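Local coordinates for c-di-GMP synthase (Capnocytophaga granulosa, PDB 6WT9), which makes the cyclic dinucleotide 3',3'-c-di-GMP from two molecules of GTP, as the second messenger of a CBASS antiphage defence system, at residues 21-24 with 25-29; 213-217 with 218-222; 285-288 with 289-292. All blocks are in the same frame, centred on the assembly; numbering follows the deposited sequence.

Contact 1 of 3, residues 21-24 with 25-29; sequences KLQE and ITTKF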
ATOM      1  N   LYS A  21     -11.401   6.961  16.812  1.00 20.49           N
ATOM      2  CA  LYS A  21     -12.156   8.211  16.906  1.00 19.90           C
ATOM      3  C   LYS A  21     -11.421   9.247  17.753  1.00 15.57           C
ATOM      4  O   LYS A  21     -12.012   9.917  18.601  1.00 20.70           O
ATOM      5  CB  LYS A  21     -13.566   7.962  17.446  1.00 21.43           C
ATOM      6  CG  LYS A  21     -14.394   7.031  16.577  1.00 24.32           C
ATOM      7  CD  LYS A  21     -15.694   6.642  17.259  1.00 31.99           C
ATOM      8  CE  LYS A  21     -16.502   5.690  16.392  1.00 35.76           C
ATOM      9  NZ  LYS A  21     -17.727   5.209  17.089  1.00 37.53           N
ATOM     10  N   LEU A  22     -10.117   9.371  17.528  1.00 16.88           N
ATOM     11  CA  LEU A  22      -9.326  10.380  18.220  1.00 15.61           C
ATOM     12  C   LEU A  22      -9.730  11.761  17.725  1.00 18.07           C
ATOM     13  O   LEU A  22      -9.640  12.048  16.525  1.00 20.17           O
ATOM     14  CB  LEU A  22      -7.837  10.129  17.993  1.00 12.15           C
ATOM     15  CG  LEU A  22      -7.372   8.717  18.361  1.00 22.99           C
ATOM     16  CD1 LEU A  22      -5.877   8.548  18.141  1.00 22.78           C
ATOM     17  CD2 LEU A  22      -7.746   8.388  19.800  1.00 24.92           C
ATOM     18  N   GLN A  23     -10.188  12.613  18.645  1.00 18.27           N
ATOM     19  CA  GLN A  23     -10.751  13.900  18.252  1.00 18.80           C
ATOM     20  C   GLN A  23      -9.688  14.847  17.709  1.00 21.20           C
ATOM     21  O   GLN A  23      -9.995  15.698  16.865  1.00 15.81           O
ATOM     22  CB  GLN A  23     -11.478  14.535  19.437  1.00 17.34           C
ATOM     23  CG  GLN A  23     -12.255  15.789  19.085  1.00 19.45           C
ATOM     24  CD  GLN A  23     -13.328  15.541  18.044  1.00 31.53           C
ATOM     25  OE1 GLN A  23     -14.017  14.520  18.076  1.00 37.47           O
ATOM     26  NE2 GLN A  23     -13.473  16.473  17.109  1.00 32.36           N
ATOM     27  N   GLU A  24      -8.441  14.720  18.172  1.00 18.52           N
ATOM     28  CA  GLU A  24      -7.381  15.583  17.659  1.00 15.67           C
ATOM     29  C   GLU A  24      -7.160  15.369  16.167  1.00 15.54           C
ATOM     30  O   GLU A  24      -6.805  16.312  15.450  1.00 17.87           O
ATOM     31  CB  GLU A  24      -6.081  15.349  18.435  1.00 20.41           C
ATOM     32  CG  GLU A  24      -5.517  13.937  18.338  1.00 38.00           C
ATOM     33  CD  GLU A  24      -6.094  12.989  19.377  1.00 51.68           C
ATOM     34  OE1 GLU A  24      -7.091  13.352  20.037  1.00 52.87           O
ATOM     35  OE2 GLU A  24      -5.543  11.879  19.536  1.00 52.50           O
ATOM     36  N   ILE A  25      -7.372  14.144  15.680  1.00 17.34           N
ATOM     37  CA  ILE A  25      -7.261  13.880  14.249  1.00 16.05           C
ATOM     38  C   ILE A  25      -8.394  14.561  13.495  1.00 18.55           C
ATOM     39  O   ILE A  25      -8.172  15.205  12.462  1.00 14.99           O
ATOM     40  CB  ILE A  25      -7.241  12.363  13.991  1.00 15.30           C
ATOM     41  CG1 ILE A  25      -5.975  11.741  14.582  1.00 18.07           C
ATOM     42  CG2 ILE A  25      -7.353  12.072  12.500  1.00 11.21           C
ATOM     43  CD1 ILE A  25      -6.022  10.236  14.667  1.00 21.58           C
ATOM     44  N   THR A  26      -9.622  14.436  14.001  1.00 19.34           N
ATOM     45  CA  THR A  26     -10.768  15.037  13.327  1.00 16.91           C
ATOM     46  C   THR A  26     -10.678  16.557  13.333  1.00 19.27           C
ATOM     47  O   THR A  26     -11.019  17.209  12.338  1.00 19.87           O
ATOM     48  CB  THR A  26     -12.065  14.572  13.991  1.00 20.89           C
ATOM     49  OG1 THR A  26     -12.078  13.140  14.056  1.00 22.69           O
ATOM     50  CG2 THR A  26     -13.272  15.048  13.196  1.00 21.29           C
ATOM     51  N   THR A  27     -10.214  17.139  14.441  1.00 18.43           N
ATOM     52  CA  THR A  27     -10.092  18.590  14.516  1.00 16.30           C
ATOM     53  C   THR A  27      -9.023  19.107  13.560  1.00 14.31           C
ATOM     54  O   THR A  27      -9.232  20.112  12.871  1.00 14.66           O
ATOM     55  CB  THR A  27      -9.790  19.016  15.952  1.00 23.44           C
ATOM     56  OG1 THR A  27     -10.900  18.670  16.790  1.00 30.61           O
ATOM     57  CG2 THR A  27      -9.554  20.518  16.033  1.00 24.05           C
ATOM     58  N   LYS A  28      -7.874  18.429  13.494  1.00 16.47           N
ATOM     59  CA  LYS A  28      -6.838  18.839  12.552  1.00 15.17           C
ATOM     60  C   LYS A  28      -7.317  18.721  11.110  1.00 14.74           C
ATOM     61  O   LYS A  28      -6.907  19.513  10.254  1.00 23.82           O
ATOM     62  CB  LYS A  28      -5.569  18.011  12.774  1.00 18.39           C
ATOM     63  CG  LYS A  28      -4.584  18.038  11.611  1.00 27.53           C
ATOM     64  CD  LYS A  28      -3.208  17.538  12.017  1.00 36.01           C
ATOM     65  CE  LYS A  28      -2.408  18.637  12.696  1.00 45.27           C
ATOM     66  NZ  LYS A  28      -2.227  19.816  11.803  1.00 51.63           N
ATOM     67  N   PHE A  29      -8.196  17.757  10.827  1.00 14.84           N
ATOM     68  CA  PHE A  29      -8.712  17.591   9.472  1.00 18.19           C
ATOM     69  C   PHE A  29      -9.525  18.807   9.042  1.00 20.41           C
ATOM     70  O   PHE A  29      -9.255  19.417   8.001  1.00 18.83           O
ATOM     71  CB  PHE A  29      -9.553  16.316   9.388  1.00 16.49           C
ATOM     72  CG  PHE A  29     -10.251  16.137   8.071  1.00 16.46           C
ATOM     73  CD1 PHE A  29      -9.562  15.676   6.962  1.00 21.31           C
ATOM     74  CD2 PHE A  29     -11.599  16.425   7.943  1.00 12.53           C
ATOM     75  CE1 PHE A  29     -10.204  15.510   5.747  1.00 15.81           C
ATOM     76  CE2 PHE A  29     -12.248  16.262   6.733  1.00 14.44           C
ATOM     77  CZ  PHE A  29     -11.548  15.802   5.633  1.00 14.47           C
TER
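Ile25 packs back against Leu22, an example of how the first turn of a helix packs against the residue at its N-cap position. Following Ile25 outward, CB lies 3.5 Å from Leu22 O. CG1, 4.1 Å from Glu24 C, stands anti to the carbonyl carbon (chi1 -66°), which directs CD1 back to the leucine side chain, 3.8 Å from Leu22 CB and 3.9 Å from Leu22 CD1. Within the helix the Leu22 carbonyl takes weak bonds from Ile25 N and Thr26 N, and it also accepts one from Asn18 ND2.

Regular helical bonding begins one residue later. Thr27 N is 2.8 Å from Gln23 O, nearly in line with the C=O bond, and the hydroxyl of the same threonine, OG1, also donates to Gln23 O at 3.1 Å, from above the carbonyl plane. Two donors from one residue thus grip a single carbonyl. Helix 23-32 rests on its neighbours elsewhere: Leu22 and Ile25 touch Tyr56 of helix 54-71, Thr26 meets Gln14 of helix 6-17, and Phe29 packs against Phe10 of that helix and Thr46 and Leu47 of helix 40-49.

Contact 2 of 3, residues 213-217 with 218-222; sequences QIYNK and RSNTI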
ATOM      1  N   GLN A 213      14.201 -12.600  -3.137  1.00 20.32           N
ATOM      2  CA  GLN A 213      13.524 -13.823  -3.548  1.00 23.74           C
ATOM      3  C   GLN A 213      12.834 -14.414  -2.328  1.00 21.29           C
ATOM      4  O   GLN A 213      13.498 -14.784  -1.354  1.00 18.38           O
ATOM      5  CB  GLN A 213      14.515 -14.818  -4.160  1.00 29.05           C
ATOM      6  CG  GLN A 213      15.224 -14.272  -5.396  1.00 39.44           C
ATOM      7  CD  GLN A 213      16.272 -15.219  -5.950  1.00 45.01           C
ATOM      8  OE1 GLN A 213      16.177 -15.668  -7.092  1.00 49.92           O
ATOM      9  NE2 GLN A 213      17.283 -15.518  -5.144  1.00 44.78           N
ATOM     10  N   ILE A 214      11.508 -14.493  -2.381  1.00 21.76           N
ATOM     11  CA  ILE A 214      10.715 -14.936  -1.242  1.00 22.57           C
ATOM     12  C   ILE A 214      10.841 -16.444  -1.091  1.00 24.57           C
ATOM     13  O   ILE A 214      10.770 -17.191  -2.074  1.00 28.21           O
ATOM     14  CB  ILE A 214       9.246 -14.516  -1.417  1.00 25.30           C
ATOM     15  CG1 ILE A 214       9.152 -13.012  -1.689  1.00 29.69           C
ATOM     16  CG2 ILE A 214       8.424 -14.904  -0.195  1.00 15.73           C
ATOM     17  CD1 ILE A 214       9.757 -12.155  -0.602  1.00 30.45           C
ATOM     18  N   TYR A 215      11.026 -16.900   0.145  1.00 26.81           N
ATOM     19  CA  TYR A 215      11.089 -18.329   0.412  1.00 22.41           C
ATOM     20  C   TYR A 215       9.687 -18.924   0.407  1.00 24.34           C
ATOM     21  O   TYR A 215       8.766 -18.376   1.021  1.00 25.99           O
ATOM     22  CB  TYR A 215      11.771 -18.605   1.748  1.00 21.95           C
ATOM     23  CG  TYR A 215      11.713 -20.062   2.142  1.00 22.46           C
ATOM     24  CD1 TYR A 215      12.412 -21.021   1.421  1.00 24.60           C
ATOM     25  CD2 TYR A 215      10.955 -20.481   3.228  1.00 23.15           C
ATOM     26  CE1 TYR A 215      12.361 -22.357   1.771  1.00 27.24           C
ATOM     27  CE2 TYR A 215      10.899 -21.814   3.588  1.00 23.97           C
ATOM     28  CZ  TYR A 215      11.603 -22.748   2.855  1.00 27.02           C
ATOM     29  OH  TYR A 215      11.554 -24.077   3.204  1.00 32.81           O
ATOM     30  N   ASN A 216       9.530 -20.047  -0.285  1.00 23.55           N
ATOM     31  CA  ASN A 216       8.256 -20.747  -0.392  1.00 27.23           C
ATOM     32  C   ASN A 216       8.370 -22.050   0.390  1.00 34.43           C
ATOM     33  O   ASN A 216       9.031 -22.993  -0.057  1.00 35.28           O
ATOM     34  CB  ASN A 216       7.900 -21.001  -1.855  1.00 25.82           C
ATOM     35  CG  ASN A 216       6.461 -21.435  -2.040  1.00 24.09           C
ATOM     36  OD1 ASN A 216       5.932 -22.229  -1.263  1.00 19.07           O
ATOM     37  ND2 ASN A 216       5.816 -20.909  -3.075  1.00 25.78           N
ATOM     38  N   LYS A 217       7.726 -22.096   1.559  1.00 27.07           N
ATOM     39  CA  LYS A 217       7.774 -23.294   2.391  1.00 25.83           C
ATOM     40  C   LYS A 217       7.143 -24.490   1.692  1.00 26.84           C
ATOM     41  O   LYS A 217       7.578 -25.630   1.894  1.00 27.87           O
ATOM     42  CB  LYS A 217       7.076 -23.020   3.725  1.00 29.60           C
ATOM     43  CG  LYS A 217       7.076 -24.176   4.712  1.00 24.71           C
ATOM     44  CD  LYS A 217       6.280 -23.806   5.955  1.00 23.82           C
ATOM     45  CE  LYS A 217       6.279 -24.926   6.979  1.00 29.05           C
ATOM     46  NZ  LYS A 217       5.502 -24.555   8.194  1.00 30.07           N
ATOM     47  N   ARG A 218       6.131 -24.249   0.856  1.00 29.47           N
ATOM     48  CA  ARG A 218       5.417 -25.346   0.213  1.00 38.39           C
ATOM     49  C   ARG A 218       6.289 -26.057  -0.816  1.00 39.62           C
ATOM     50  O   ARG A 218       6.293 -27.292  -0.886  1.00 35.17           O
ATOM     51  CB  ARG A 218       4.134 -24.817  -0.428  1.00 41.07           C
ATOM     52  CG  ARG A 218       3.510 -25.724  -1.470  1.00 46.78           C
ATOM     53  CD  ARG A 218       3.697 -25.142  -2.857  1.00 59.36           C
ATOM     54  NE  ARG A 218       3.549 -23.688  -2.856  1.00 65.66           N
ATOM     55  CZ  ARG A 218       2.385 -23.053  -2.925  1.00 69.93           C
ATOM     56  NH1 ARG A 218       1.255 -23.741  -3.003  1.00 73.05           N
ATOM     57  NH2 ARG A 218       2.350 -21.727  -2.916  1.00 71.13           N
ATOM     58  N   SER A 219       7.035 -25.301  -1.619  1.00 38.40           N
ATOM     59  CA  SER A 219       7.889 -25.882  -2.644  1.00 40.50           C
ATOM     60  C   SER A 219       9.345 -26.002  -2.220  1.00 39.97           C
ATOM     61  O   SER A 219      10.144 -26.573  -2.970  1.00 43.38           O
ATOM     62  CB  SER A 219       7.806 -25.055  -3.934  1.00 43.05           C
ATOM     63  OG  SER A 219       8.299 -23.743  -3.731  1.00 46.11           O
ATOM     64  N   ASN A 220       9.710 -25.480  -1.048  1.00 41.70           N
ATOM     65  CA  ASN A 220      11.088 -25.464  -0.558  1.00 44.44           C
ATOM     66  C   ASN A 220      12.032 -24.735  -1.514  1.00 47.40           C
ATOM     67  O   ASN A 220      13.254 -24.903  -1.444  1.00 48.18           O
ATOM     68  CB  ASN A 220      11.599 -26.885  -0.281  1.00 39.67           C
ATOM     69  CG  ASN A 220      12.860 -26.901   0.565  1.00 35.90           C
ATOM     70  OD1 ASN A 220      13.077 -26.017   1.393  1.00 33.74           O
ATOM     71  ND2 ASN A 220      13.705 -27.901   0.347  1.00 39.61           N
ATOM     72  N   THR A 221      11.489 -23.920  -2.411  1.00 49.95           N
ATOM     73  CA  THR A 221      12.272 -23.142  -3.357  1.00 52.18           C
ATOM     74  C   THR A 221      12.194 -21.664  -2.992  1.00 52.04           C
ATOM     75  O   THR A 221      11.584 -21.273  -1.993  1.00 49.04           O
ATOM     76  CB  THR A 221      11.787 -23.377  -4.792  1.00 50.46           C
ATOM     77  OG1 THR A 221      10.446 -22.890  -4.932  1.00 50.40           O
ATOM     78  CG2 THR A 221      11.822 -24.859  -5.134  1.00 50.60           C
ATOM     79  N   ILE A 222      12.824 -20.839  -3.822  1.00 57.19           N
ATOM     80  CA  ILE A 222      12.812 -19.390  -3.668  1.00 61.15           C
ATOM     81  C   ILE A 222      11.964 -18.804  -4.787  1.00 62.58           C
ATOM     82  O   ILE A 222      12.113 -19.187  -5.954  1.00 64.38           O
ATOM     83  CB  ILE A 222      14.238 -18.812  -3.676  1.00 64.94           C
ATOM     84  CG1 ILE A 222      15.072 -19.439  -4.795  1.00 69.29           C
ATOM     85  CG2 ILE A 222      14.913 -19.052  -2.340  1.00 60.81           C
ATOM     86  CD1 ILE A 222      15.228 -18.562  -6.018  1.00 71.88           C
TER
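Asn216 turns its side-chain amide into the bend made by Arg218 and Ser219, the tightest part of the contact. With CG anti to the backbone N (chi1 -167°), OD1 receives Ser219 N at 3.3 Å and Arg218 NE at 3.2 Å, both from the same face of the amide. Ser219 N stands well above the carbonyl plane, whereas the arginine nitrogen is tilted from it by only 24°. A third approach, from Arg218 N, is short but bent and weak; it closes an Asx turn. Beside it, Ser219 OG lies 3.3 Å from Asn216 CB and shares a hydrogen bond with Thr221 OG1.

These bonds brace the reversal of the beta hairpin of strands 212-216 and 221-226. Asn216 N reaches Thr221 O at 2.9 Å across the strands. Lys217 to Asn220 make the reversal, Asn220 ending it in a left-handed conformation (phi 58°), with a weak bond from Asn220 N to Asn216 O. Strand 212-216 pairs on its other edge with strand 185-194, so the hairpin extends the mixed sheet of the nucleotidyltransferase. On the face carrying Tyr215 and Ile222, helix 147-164 covers both through Leu150. The tyrosine ring meets Asn220 OD1 at its edge, with OH 3.1 Å from that oxygen and the amide plane nearly perpendicular to the ring. Lys217, fully extended, has its partner outside the hairpin, a salt bridge from NZ to Glu158.

Elsewhere the packing is looser. Ile222 is poorly ordered, so its approach to Gln213 is uncertain. Arg218 is an exposed residue, and its NH2 comes close to the like-charged Lys174 NZ.

Contact 3 of 3, residues 285-288 with 289-292; sequences HSNK and YQLV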
ATOM      1  N   HIS A 285       1.022  21.446  -9.985  1.00 21.64           N
ATOM      2  CA  HIS A 285       0.442  22.518  -9.185  1.00 15.18           C
ATOM      3  C   HIS A 285      -1.032  22.296  -8.878  1.00 16.95           C
ATOM      4  O   HIS A 285      -1.703  23.221  -8.406  1.00 25.88           O
ATOM      5  CB  HIS A 285       0.630  23.862  -9.894  1.00 16.94           C
ATOM      6  CG  HIS A 285       2.029  24.102 -10.368  1.00 22.87           C
ATOM      7  ND1 HIS A 285       3.115  24.110  -9.519  1.00 22.02           N
ATOM      8  CD2 HIS A 285       2.520  24.343 -11.607  1.00 24.45           C
ATOM      9  CE1 HIS A 285       4.214  24.344 -10.213  1.00 23.08           C
ATOM     10  NE2 HIS A 285       3.881  24.490 -11.483  1.00 23.50           N
ATOM     11  N   SER A 286      -1.549  21.096  -9.121  1.00 12.98           N
ATOM     12  CA  SER A 286      -2.970  20.839  -8.930  1.00 13.95           C
ATOM     13  C   SER A 286      -3.315  20.758  -7.448  1.00 17.91           C
ATOM     14  O   SER A 286      -2.547  20.225  -6.643  1.00 18.91           O
ATOM     15  CB  SER A 286      -3.361  19.538  -9.628  1.00 16.47           C
ATOM     16  OG  SER A 286      -2.977  19.564 -10.991  1.00 23.96           O
ATOM     17  N   ASN A 287      -4.483  21.287  -7.088  1.00 17.04           N
ATOM     18  CA  ASN A 287      -4.966  21.138  -5.725  1.00 16.99           C
ATOM     19  C   ASN A 287      -5.615  19.764  -5.558  1.00 14.45           C
ATOM     20  O   ASN A 287      -5.696  18.965  -6.496  1.00 16.89           O
ATOM     21  CB  ASN A 287      -5.919  22.281  -5.356  1.00 13.99           C
ATOM     22  CG  ASN A 287      -7.196  22.304  -6.194  1.00 21.02           C
ATOM     23  OD1 ASN A 287      -7.859  21.284  -6.388  1.00 20.55           O
ATOM     24  ND2 ASN A 287      -7.553  23.487  -6.680  1.00 26.85           N
ATOM     25  N   LYS A 288      -6.089  19.489  -4.340  1.00 15.04           N
ATOM     26  CA  LYS A 288      -6.612  18.163  -4.025  1.00 11.53           C
ATOM     27  C   LYS A 288      -7.789  17.794  -4.921  1.00 11.29           C
ATOM     28  O   LYS A 288      -7.880  16.658  -5.400  1.00 14.83           O
ATOM     29  CB  LYS A 288      -7.014  18.099  -2.551  1.00 10.52           C
ATOM     30  CG  LYS A 288      -7.854  19.281  -2.095  1.00 17.20           C
ATOM     31  CD  LYS A 288      -8.168  19.216  -0.612  1.00 18.46           C
ATOM     32  CE  LYS A 288      -8.946  20.449  -0.170  1.00 20.59           C
ATOM     33  NZ  LYS A 288      -9.340  20.383   1.264  1.00 31.77           N
ATOM     34  N   TYR A 289      -8.693  18.743  -5.173  1.00 15.20           N
ATOM     35  CA  TYR A 289      -9.883  18.431  -5.959  1.00 19.17           C
ATOM     36  C   TYR A 289      -9.544  18.227  -7.431  1.00 14.36           C
ATOM     37  O   TYR A 289     -10.138  17.373  -8.097  1.00 10.16           O
ATOM     38  CB  TYR A 289     -10.920  19.539  -5.791  1.00 18.48           C
ATOM     39  CG  TYR A 289     -11.333  19.739  -4.354  1.00 24.57           C
ATOM     40  CD1 TYR A 289     -11.491  18.653  -3.504  1.00 22.57           C
ATOM     41  CD2 TYR A 289     -11.545  21.010  -3.842  1.00 26.43           C
ATOM     42  CE1 TYR A 289     -11.862  18.827  -2.186  1.00 21.21           C
ATOM     43  CE2 TYR A 289     -11.916  21.195  -2.526  1.00 24.20           C
ATOM     44  CZ  TYR A 289     -12.074  20.099  -1.703  1.00 27.04           C
ATOM     45  OH  TYR A 289     -12.442  20.278  -0.392  1.00 32.00           O
ATOM     46  N   GLN A 290      -8.586  18.995  -7.953  1.00 13.86           N
ATOM     47  CA  GLN A 290      -8.192  18.867  -9.350  1.00 10.13           C
ATOM     48  C   GLN A 290      -7.469  17.560  -9.643  1.00 16.71           C
ATOM     49  O   GLN A 290      -7.284  17.226 -10.819  1.00 12.40           O
ATOM     50  CB  GLN A 290      -7.313  20.053  -9.748  1.00 12.67           C
ATOM     51  CG  GLN A 290      -8.037  21.390  -9.686  1.00 15.42           C
ATOM     52  CD  GLN A 290      -7.087  22.567  -9.655  1.00 21.34           C
ATOM     53  OE1 GLN A 290      -5.925  22.432  -9.273  1.00 19.69           O
ATOM     54  NE2 GLN A 290      -7.578  23.734 -10.056  1.00 22.36           N
ATOM     55  N   LEU A 291      -7.055  16.814  -8.617  1.00 12.05           N
ATOM     56  CA  LEU A 291      -6.464  15.505  -8.855  1.00 10.39           C
ATOM     57  C   LEU A 291      -7.486  14.500  -9.375  1.00 12.87           C
ATOM     58  O   LEU A 291      -7.095  13.513 -10.009  1.00 10.76           O
ATOM     59  CB  LEU A 291      -5.816  14.978  -7.573  1.00 14.52           C
ATOM     60  CG  LEU A 291      -4.684  15.827  -6.991  1.00 10.31           C
ATOM     61  CD1 LEU A 291      -4.187  15.239  -5.681  1.00  6.07           C
ATOM     62  CD2 LEU A 291      -3.543  15.957  -7.991  1.00 12.91           C
ATOM     63  N   VAL A 292      -8.774  14.731  -9.135  1.00 10.79           N
ATOM     64  CA  VAL A 292      -9.820  13.807  -9.573  1.00 11.57           C
ATOM     65  C   VAL A 292      -9.961  13.839 -11.094  1.00 15.84           C
ATOM     66  O   VAL A 292      -9.964  12.766 -11.716  1.00 16.12           O
ATOM     67  CB  VAL A 292     -11.158  14.104  -8.873  1.00  8.39           C
ATOM     68  CG1 VAL A 292     -12.261  13.217  -9.431  1.00  7.41           C
ATOM     69  CG2 VAL A 292     -11.023  13.905  -7.371  1.00  8.05           C
TER
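Asn287 and Gln290 exchange hydrogen bonds, each side-chain oxygen accepting the other's backbone N-H. Gln290 N donates to Asn287 OD1 at 2.9 Å with an N-H...O angle of 159°, and Asn287 N donates to Gln290 OE1, also at 2.9 Å. Each donor is tilted somewhat out of the plane of the carbonyl that receives it. The two amides lie stacked, their planes 16° apart, with Asn287 ND2 3.1 Å from Gln290 CD. The asparagine reaches this position because its CG sits between the backbone N and the carbonyl carbon (chi1 64°), which folds OD1 forward over the following residues.

This reciprocal pairing of residues three apart is the pattern of a capping box, formed here where the loop after helix 268-276 leads into helix 291-304. It gives acceptors to backbone N-H groups at the entry to the helix and at the same time restrains both amides through their oxygens. Behind it, Leu291 N has only weak bonds, to Asn287 O and Lys288 O, while Leu291 CD2 touches Ser286 CB at 3.9 Å.

On another side, Lys288 runs along the ring of Tyr289, the two pointing the same way. Its CG stands over the ring centre as a CH-pi contact, 4.0 Å from the centroid of the Tyr289 ring, and CE continues to 3.5 Å from Tyr289 CZ. Both polar ends are held by residues of the N-terminal part: Lys288 NZ makes a salt bridge with Asp35 and a hydrogen bond with Asn33, and Tyr289 OH bonds to Asp35 and Thr46. Farther out, Arg245 binds Ser286 O, and Leu291 packs on Met249 of helix 245-259 and on Met49 of helix 40-49.

How the contacts relate
Contacts 1 and 3 are neighbours in the helical part of the molecule, their centres 23 Å apart and their nearest atoms about 7 Å apart. They do not touch, but residues between them serve both: Asn33 bonds to Phe29 O and to Lys288 NZ, and Thr46 meets Phe29 and Tyr289. Contact 2, in the sheet of the nucleotidyltransferase core, lies on the opposite side of the chain's centre, 44 Å from contact 1 and 43 Å from contact 3, centre to centre. All three centres lie 21 to 23 Å from that of the chain, and none of their residues is known to be catalytic or ligand-binding. As in other CD-NTases, the active site probably lies in the cleft between core and helical lobe.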